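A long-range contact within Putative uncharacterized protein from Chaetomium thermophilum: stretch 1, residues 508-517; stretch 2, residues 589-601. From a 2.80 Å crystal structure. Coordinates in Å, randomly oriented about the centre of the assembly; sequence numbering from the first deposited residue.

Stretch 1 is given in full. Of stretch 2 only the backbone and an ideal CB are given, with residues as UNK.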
ATOM      1  N   GLY A 508       6.083 -26.336  33.679  1.00 18.10           N
ATOM      2  CA  GLY A 508       5.592 -25.426  32.674  1.00 16.59           C
ATOM      3  C   GLY A 508       5.807 -25.922  31.256  1.00 14.47           C
ATOM      4  O   GLY A 508       5.904 -27.128  31.004  1.00 14.60           O
ATOM      5  N   PRO A 509       5.889 -24.991  30.298  1.00 19.44           N
ATOM      6  CA  PRO A 509       5.944 -25.410  28.887  1.00 16.84           C
ATOM      7  C   PRO A 509       7.203 -26.176  28.520  1.00 13.92           C
ATOM      8  O   PRO A 509       7.123 -27.146  27.759  1.00 20.59           O
ATOM      9  CB  PRO A 509       5.837 -24.081  28.125  1.00 14.09           C
ATOM     10  CG  PRO A 509       6.296 -23.047  29.093  1.00 17.79           C
ATOM     11  CD  PRO A 509       5.863 -23.525  30.438  1.00 19.88           C
ATOM     12  N   TYR A 510       8.371 -25.764  29.020  1.00 14.79           N
ATOM     13  CA  TYR A 510       9.594 -26.504  28.723  1.00 15.91           C
ATOM     14  C   TYR A 510       9.464 -27.961  29.153  1.00 17.92           C
ATOM     15  O   TYR A 510       9.773 -28.882  28.385  1.00 18.07           O
ATOM     16  CB  TYR A 510      10.786 -25.845  29.415  1.00 16.58           C
ATOM     17  CG  TYR A 510      11.295 -24.610  28.713  1.00 16.84           C
ATOM     18  CD1 TYR A 510      12.206 -24.709  27.671  1.00 16.61           C
ATOM     19  CD2 TYR A 510      10.865 -23.345  29.087  1.00 17.74           C
ATOM     20  CE1 TYR A 510      12.672 -23.586  27.024  1.00 17.05           C
ATOM     21  CE2 TYR A 510      11.329 -22.214  28.445  1.00 17.65           C
ATOM     22  CZ  TYR A 510      12.231 -22.341  27.415  1.00 17.46           C
ATOM     23  OH  TYR A 510      12.695 -21.222  26.772  1.00 18.58           O
ATOM     24  N   ARG A 511       8.999 -28.185  30.383  1.00 16.36           N
ATOM     25  CA  ARG A 511       8.784 -29.541  30.872  1.00 17.48           C
ATOM     26  C   ARG A 511       7.884 -30.332  29.931  1.00 16.29           C
ATOM     27  O   ARG A 511       8.202 -31.466  29.560  1.00 17.22           O
ATOM     28  CB  ARG A 511       8.175 -29.494  32.272  1.00 22.40           C
ATOM     29  CG  ARG A 511       8.038 -30.854  32.943  1.00 25.92           C
ATOM     30  CD  ARG A 511       9.343 -31.313  33.570  1.00 27.93           C
ATOM     31  NE  ARG A 511       9.119 -31.792  34.931  1.00 31.93           N
ATOM     32  CZ  ARG A 511       8.874 -33.056  35.259  1.00 33.92           C
ATOM     33  NH1 ARG A 511       8.831 -33.999  34.328  1.00 32.28           N
ATOM     34  NH2 ARG A 511       8.676 -33.378  36.529  1.00 37.64           N
ATOM     35  N   ALA A 512       6.747 -29.752  29.544  1.00 14.82           N
ATOM     36  CA  ALA A 512       5.794 -30.473  28.705  1.00 15.75           C
ATOM     37  C   ALA A 512       6.405 -30.820  27.354  1.00 15.51           C
ATOM     38  O   ALA A 512       6.274 -31.951  26.871  1.00 16.67           O
ATOM     39  CB  ALA A 512       4.523 -29.644  28.521  1.00 15.63           C
ATOM     40  N   THR A 513       7.077 -29.852  26.726  1.00 14.25           N
ATOM     41  CA  THR A 513       7.711 -30.109  25.438  1.00 14.10           C
ATOM     42  C   THR A 513       8.727 -31.238  25.550  1.00 14.76           C
ATOM     43  O   THR A 513       8.743 -32.163  24.728  1.00 15.62           O
ATOM     44  CB  THR A 513       8.379 -28.835  24.920  1.00 12.93           C
ATOM     45  OG1 THR A 513       7.419 -27.773  24.876  1.00 12.63           O
ATOM     46  CG2 THR A 513       8.944 -29.049  23.526  1.00 12.90           C
ATOM     47  N   LEU A 514       9.579 -31.187  26.577  1.00 14.55           N
ATOM     48  CA  LEU A 514      10.611 -32.208  26.717  1.00 15.31           C
ATOM     49  C   LEU A 514      10.009 -33.576  27.010  1.00 17.12           C
ATOM     50  O   LEU A 514      10.509 -34.595  26.521  1.00 18.20           O
ATOM     51  CB  LEU A 514      11.598 -31.804  27.810  1.00 14.84           C
ATOM     52  CG  LEU A 514      12.617 -30.746  27.386  1.00 13.61           C
ATOM     53  CD1 LEU A 514      13.348 -30.186  28.598  1.00 13.26           C
ATOM     54  CD2 LEU A 514      13.611 -31.329  26.392  1.00 13.88           C
ATOM     55  N   GLU A 515       8.940 -33.627  27.805  1.00 25.96           N
ATOM     56  CA  GLU A 515       8.307 -34.910  28.097  1.00 29.67           C
ATOM     57  C   GLU A 515       7.640 -35.485  26.855  1.00 30.14           C
ATOM     58  O   GLU A 515       7.653 -36.703  26.643  1.00 31.92           O
ATOM     59  CB  GLU A 515       7.292 -34.749  29.229  1.00 32.09           C
ATOM     60  CG  GLU A 515       7.919 -34.416  30.577  1.00 34.66           C
ATOM     61  CD  GLU A 515       8.741 -35.559  31.141  1.00 38.66           C
ATOM     62  OE1 GLU A 515       8.683 -36.674  30.579  1.00 40.97           O
ATOM     63  OE2 GLU A 515       9.451 -35.339  32.146  1.00 39.12           O
ATOM     64  N   TYR A 516       7.058 -34.625  26.019  1.00 21.84           N
ATOM     65  CA  TYR A 516       6.494 -35.086  24.756  1.00 22.56           C
ATOM     66  C   TYR A 516       7.583 -35.672  23.865  1.00 22.77           C
ATOM     67  O   TYR A 516       7.501 -36.832  23.434  1.00 24.53           O
ATOM     68  CB  TYR A 516       5.778 -33.930  24.056  1.00 21.26           C
ATOM     69  CG  TYR A 516       5.237 -34.282  22.691  1.00 21.93           C
ATOM     70  CD1 TYR A 516       4.092 -35.059  22.553  1.00 23.67           C
ATOM     71  CD2 TYR A 516       5.868 -33.835  21.537  1.00 21.03           C
ATOM     72  CE1 TYR A 516       3.594 -35.383  21.304  1.00 24.42           C
ATOM     73  CE2 TYR A 516       5.376 -34.155  20.283  1.00 21.75           C
ATOM     74  CZ  TYR A 516       4.240 -34.928  20.173  1.00 23.42           C
ATOM     75  OH  TYR A 516       3.752 -35.245  18.926  1.00 25.55           O
ATOM     76  N   LEU A 517       8.622 -34.879  23.582  1.00 20.53           N
ATOM     77  CA  LEU A 517       9.727 -35.383  22.774  1.00 20.80           C
ATOM     78  C   LEU A 517      10.295 -36.670  23.355  1.00 23.37           C
ATOM     79  O   LEU A 517      10.723 -37.556  22.607  1.00 23.82           O
ATOM     80  CB  LEU A 517      10.828 -34.324  22.663  1.00 19.10           C
ATOM     81  CG  LEU A 517      10.473 -33.024  21.941  1.00 17.69           C
ATOM     82  CD1 LEU A 517      11.672 -32.097  21.944  1.00 16.48           C
ATOM     83  CD2 LEU A 517      10.013 -33.283  20.516  1.00 18.22           C
ATOM     84  N   UNK A 589      -0.215 -34.496  25.255  1.00 25.39           N
ATOM     85  CA  UNK A 589      -0.799 -34.672  23.937  1.00 25.31           C
ATOM     86  C   UNK A 589      -0.086 -33.783  22.922  1.00 23.75           C
ATOM     87  O   UNK A 589       0.416 -32.712  23.272  1.00 21.96           O
ATOM     88  CB  UNK A 589      -2.297 -34.361  23.966  1.00 25.31           C
ATOM     89  N   UNK A 590      -0.033 -34.197  21.653  1.00 24.72           N
ATOM     90  CA  UNK A 590       0.630 -33.349  20.649  1.00 23.43           C
ATOM     91  C   UNK A 590       0.064 -31.943  20.604  1.00 22.26           C
ATOM     92  O   UNK A 590       0.775 -31.004  20.224  1.00 20.74           O
ATOM     93  CB  UNK A 590       0.511 -33.984  19.262  1.00 23.43           C
ATOM     94  N   UNK A 591      -1.198 -31.769  20.993  1.00 25.94           N
ATOM     95  CA  UNK A 591      -1.778 -30.434  21.068  1.00 24.83           C
ATOM     96  C   UNK A 591      -1.175 -29.649  22.226  1.00 23.21           C
ATOM     97  O   UNK A 591      -0.775 -28.489  22.066  1.00 21.80           O
ATOM     98  CB  UNK A 591      -3.298 -30.518  21.219  1.00 24.83           C
ATOM     99  N   UNK A 592      -1.094 -30.271  23.405  1.00 20.77           N
ATOM    100  CA  UNK A 592      -0.473 -29.611  24.549  1.00 18.70           C
ATOM    101  C   UNK A 592       0.990 -29.291  24.268  1.00 18.92           C
ATOM    102  O   UNK A 592       1.491 -28.234  24.672  1.00 16.68           O
ATOM    103  CB  UNK A 592      -0.590 -30.487  25.798  1.00 18.70           C
ATOM    104  N   UNK A 593       1.693 -30.192  23.581  1.00 17.90           N
ATOM    105  CA  UNK A 593       3.096 -29.951  23.259  1.00 16.85           C
ATOM    106  C   UNK A 593       3.238 -28.802  22.269  1.00 16.14           C
ATOM    107  O   UNK A 593       4.069 -27.905  22.458  1.00 14.96           O
ATOM    108  CB  UNK A 593       3.740 -31.218  22.692  1.00 16.85           C
ATOM    109  N   UNK A 594       2.433 -28.812  21.205  1.00 17.00           N
ATOM    110  CA  UNK A 594       2.497 -27.733  20.227  1.00 16.43           C
ATOM    111  C   UNK A 594       2.182 -26.387  20.871  1.00 16.04           C
ATOM    112  O   UNK A 594       2.877 -25.394  20.624  1.00 14.98           O
ATOM    113  CB  UNK A 594       1.530 -28.004  19.073  1.00 16.43           C
ATOM    114  N   UNK A 595       1.143 -26.333  21.709  1.00 15.53           N
ATOM    115  CA  UNK A 595       0.820 -25.082  22.388  1.00 14.56           C
ATOM    116  C   UNK A 595       1.951 -24.655  23.313  1.00 13.50           C
ATOM    117  O   UNK A 595       2.304 -23.472  23.367  1.00 12.71           O
ATOM    118  CB  UNK A 595      -0.482 -25.224  23.179  1.00 14.56           C
ATOM    119  N   UNK A 596       2.533 -25.604  24.047  1.00 14.44           N
ATOM    120  CA  UNK A 596       3.641 -25.282  24.940  1.00 13.61           C
ATOM    121  C   UNK A 596       4.791 -24.647  24.172  1.00 13.17           C
ATOM    122  O   UNK A 596       5.227 -23.528  24.476  1.00 13.36           O
ATOM    123  CB  UNK A 596       4.124 -26.538  25.669  1.00 13.61           C
ATOM    124  N   UNK A 597       5.292 -25.351  23.156  1.00 13.01           N
ATOM    125  CA  UNK A 597       6.423 -24.832  22.400  1.00 14.38           C
ATOM    126  C   UNK A 597       6.084 -23.507  21.730  1.00 12.44           C
ATOM    127  O   UNK A 597       6.944 -22.627  21.628  1.00 12.09           O
ATOM    128  CB  UNK A 597       6.871 -25.851  21.350  1.00 14.38           C
ATOM    129  N   UNK A 598       4.839 -23.338  21.280  1.00 12.50           N
ATOM    130  CA  UNK A 598       4.448 -22.069  20.675  1.00 12.25           C
ATOM    131  C   UNK A 598       4.497 -20.938  21.696  1.00 11.69           C
ATOM    132  O   UNK A 598       4.955 -19.831  21.385  1.00 11.49           O
ATOM    133  CB  UNK A 598       3.045 -22.175  20.073  1.00 12.25           C
ATOM    134  N   UNK A 599       4.029 -21.195  22.918  1.00 11.59           N
ATOM    135  CA  UNK A 599       4.150 -20.204  23.982  1.00 11.24           C
ATOM    136  C   UNK A 599       5.613 -19.846  24.199  1.00 15.67           C
ATOM    137  O   UNK A 599       5.966 -18.669  24.337  1.00 11.21           O
ATOM    138  CB  UNK A 599       3.528 -20.723  25.280  1.00 11.24           C
ATOM    139  N   UNK A 600       6.489 -20.851  24.231  1.00 11.24           N
ATOM    140  CA  UNK A 600       7.918 -20.573  24.348  1.00 11.30           C
ATOM    141  C   UNK A 600       8.379 -19.671  23.209  1.00 11.43           C
ATOM    142  O   UNK A 600       9.166 -18.737  23.416  1.00 11.65           O
ATOM    143  CB  UNK A 600       8.722 -21.875  24.354  1.00 11.30           C
ATOM    144  N   UNK A 601       7.894 -19.927  21.993  1.00 13.83           N
ATOM    145  CA  UNK A 601       8.328 -19.141  20.843  1.00 12.84           C
ATOM    146  C   UNK A 601       7.869 -17.693  20.954  1.00 12.42           C
ATOM    147  O   UNK A 601       8.607 -16.777  20.575  1.00 13.48           O
ATOM    148  CB  UNK A 601       7.799 -19.760  19.547  1.00 12.84           C
TER

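Stretch 2 is a helix from position 590 on, crossing the helix of stretch 1 at 134° between N-to-C directions, with axes 8.4 Å apart at closest approach. No hydrogen bond links the two; the contacts between them are packing contacts, largely apolar.

Position 589 precedes the helix, with phi/psi of -80/151, and its CB points away from stretch 1. A small capping residue such as Ser, Thr, Asp or Asn would suit. It is Ser589. Ser589 OG accepts from the backbone N of position 592 at 3.2 Å, capping the helix.

Position 590 opens the helix with phi/psi of -55/-26. Its CB points sideways, 3.5 Å from Tyr516 OH. Proline is common in a first turn, where no backbone NH donor is needed; Ala or Glu could also fit. It is Pro590, and Pro590 CB packs 4.0 Å from Tyr516 CE1.

Position 591 points away from stretch 1, so most helix-compatible residues would do. It is Leu591. Position 592 points sideways, with nothing of stretch 1 within 5.5 Å of its CB, so many residues are possible. It is Gln592; Gln592 OE1 accepts from Ser589 N at 3.2 Å.

Position 593 points toward stretch 1. The ideal CB is already 3.4 Å from Tyr516 CG, which is tight, and the CA lies 5.1 Å from Thr513 CA. A very small residue suits, Ala or Gly. It is Ala593. Ala593 CB lies over one face of the Tyr516 ring, 3.8 Å from the ring centroid, a CH-pi contact.

Positions 594 and 595 have no stretch 1 atom within 5.5 Å of their CB, so most residues would do. They are Lys594, whose CB points away, and Leu595.

Position 596 is another close point, its CA 4.6 Å from Pro509 CA. The ideal CB is 3.7 Å from Pro509 O and 3.6 Å from Thr513 OG1. Small residues suit: Ala, Gly or Ser. It is Ser596. Ser596 OG donates back to Gln592 O at 2.7 Å, so the hydroxyl is satisfied within its own helix.

Position 597 points sideways, its ideal CB 4.1 Å from Thr513 OG1. An aromatic or long aliphatic side chain can run past the threonine. It is Tyr597. With Ala593, Ser596 and position 600 it forms the hole that receives Thr513, whose OG1 donates to Pro509 O at 3.0 Å.

Position 598 is out of reach, and stretch 1 does not choose here; small or polar residues would do. It is Ser598; Ser598 OG donates to Lys594 O at 2.6 Å. Position 599 points toward stretch 1, but its ideal CB stays 5.0 Å from Pro509 CB. An aliphatic residue would suit. It is Ile599.

Position 600 points toward stretch 1, its ideal CB 4.7 Å from Tyr510 CZ and 5.2 Å from Pro509 CB. Ile, Leu, Val or Met would suit. It is Ile600, the residue of stretch 2 most covered by stretch 1. Ile600 CG1 packs 3.8 Å from Pro509 CB, and Ile600 CD1 sits over one face of the Tyr510 ring, 3.7 Å from its centroid. Position 601 is out of reach, and most residues would do; it is Leu601.

Stretch 2 589-601: SPLQAKLSYSIIL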
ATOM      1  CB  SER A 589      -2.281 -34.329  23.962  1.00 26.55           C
ATOM      2  OG  SER A 589      -2.480 -33.003  24.416  1.00 24.83           O
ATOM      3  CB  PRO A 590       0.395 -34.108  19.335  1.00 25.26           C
ATOM      4  CG  PRO A 590      -0.770 -34.995  19.600  1.00 27.54           C
ATOM      5  CD  PRO A 590      -0.680 -35.369  21.042  1.00 27.28           C
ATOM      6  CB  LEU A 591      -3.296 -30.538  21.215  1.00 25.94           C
ATOM      7  CG  LEU A 591      -4.116 -29.337  20.753  1.00 24.76           C
ATOM      8  CD1 LEU A 591      -4.067 -29.207  19.238  1.00 24.99           C
ATOM      9  CD2 LEU A 591      -5.551 -29.467  21.237  1.00 26.13           C
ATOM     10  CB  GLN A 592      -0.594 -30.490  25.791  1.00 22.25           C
ATOM     11  CG  GLN A 592      -1.996 -30.584  26.348  1.00 23.73           C
ATOM     12  CD  GLN A 592      -2.100 -31.579  27.485  1.00 25.85           C
ATOM     13  OE1 GLN A 592      -1.338 -32.544  27.553  1.00 26.39           O
ATOM     14  NE2 GLN A 592      -3.045 -31.345  28.390  1.00 27.02           N
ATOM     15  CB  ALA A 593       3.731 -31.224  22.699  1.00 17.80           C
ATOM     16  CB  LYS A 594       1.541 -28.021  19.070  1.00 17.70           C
ATOM     17  CG  LYS A 594       1.350 -26.855  18.114  1.00 20.83           C
ATOM     18  CD  LYS A 594       1.426 -27.294  16.666  1.00 22.37           C
ATOM     19  CE  LYS A 594       2.856 -27.567  16.249  1.00 22.70           C
ATOM     20  NZ  LYS A 594       3.019 -27.554  14.764  1.00 24.09           N
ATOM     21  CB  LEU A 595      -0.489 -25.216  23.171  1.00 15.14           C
ATOM     22  CG  LEU A 595      -0.910 -23.996  23.996  1.00 14.26           C
ATOM     23  CD1 LEU A 595      -0.943 -22.734  23.150  1.00 13.65           C
ATOM     24  CD2 LEU A 595      -2.266 -24.236  24.624  1.00 16.12           C
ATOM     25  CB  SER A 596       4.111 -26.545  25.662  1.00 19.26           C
ATOM     26  OG  SER A 596       3.079 -27.080  26.469  1.00 21.05           O
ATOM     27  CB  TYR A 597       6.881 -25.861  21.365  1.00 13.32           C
ATOM     28  CG  TYR A 597       8.137 -25.446  20.642  1.00 14.47           C
ATOM     29  CD1 TYR A 597       9.350 -25.360  21.314  1.00 12.67           C
ATOM     30  CD2 TYR A 597       8.112 -25.130  19.294  1.00 14.31           C
ATOM     31  CE1 TYR A 597      10.499 -24.972  20.663  1.00 12.57           C
ATOM     32  CE2 TYR A 597       9.259 -24.742  18.634  1.00 14.90           C
ATOM     33  CZ  TYR A 597      10.450 -24.663  19.325  1.00 14.44           C
ATOM     34  OH  TYR A 597      11.597 -24.278  18.670  1.00 15.26           O
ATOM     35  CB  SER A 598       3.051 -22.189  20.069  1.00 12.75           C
ATOM     36  OG  SER A 598       2.990 -23.257  19.137  1.00 13.56           O
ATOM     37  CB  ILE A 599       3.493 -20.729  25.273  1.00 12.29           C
ATOM     38  CG1 ILE A 599       1.974 -20.789  25.104  1.00 13.67           C
ATOM     39  CG2 ILE A 599       3.834 -19.843  26.462  1.00 12.69           C
ATOM     40  CD1 ILE A 599       1.292 -21.748  26.057  1.00 14.66           C
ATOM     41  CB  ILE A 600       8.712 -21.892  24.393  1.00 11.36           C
ATOM     42  CG1 ILE A 600       8.395 -22.640  25.692  1.00 11.29           C
ATOM     43  CG2 ILE A 600      10.215 -21.625  24.287  1.00 11.50           C
ATOM     44  CD1 ILE A 600       8.927 -24.045  25.742  1.00 11.42           C
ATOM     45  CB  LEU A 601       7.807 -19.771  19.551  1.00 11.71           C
ATOM     46  CG  LEU A 601       8.507 -21.051  19.089  1.00 13.16           C
ATOM     47  CD1 LEU A 601       7.778 -21.638  17.900  1.00 14.55           C
ATOM     48  CD2 LEU A 601       9.971 -20.794  18.733  1.00 11.97           C
TER
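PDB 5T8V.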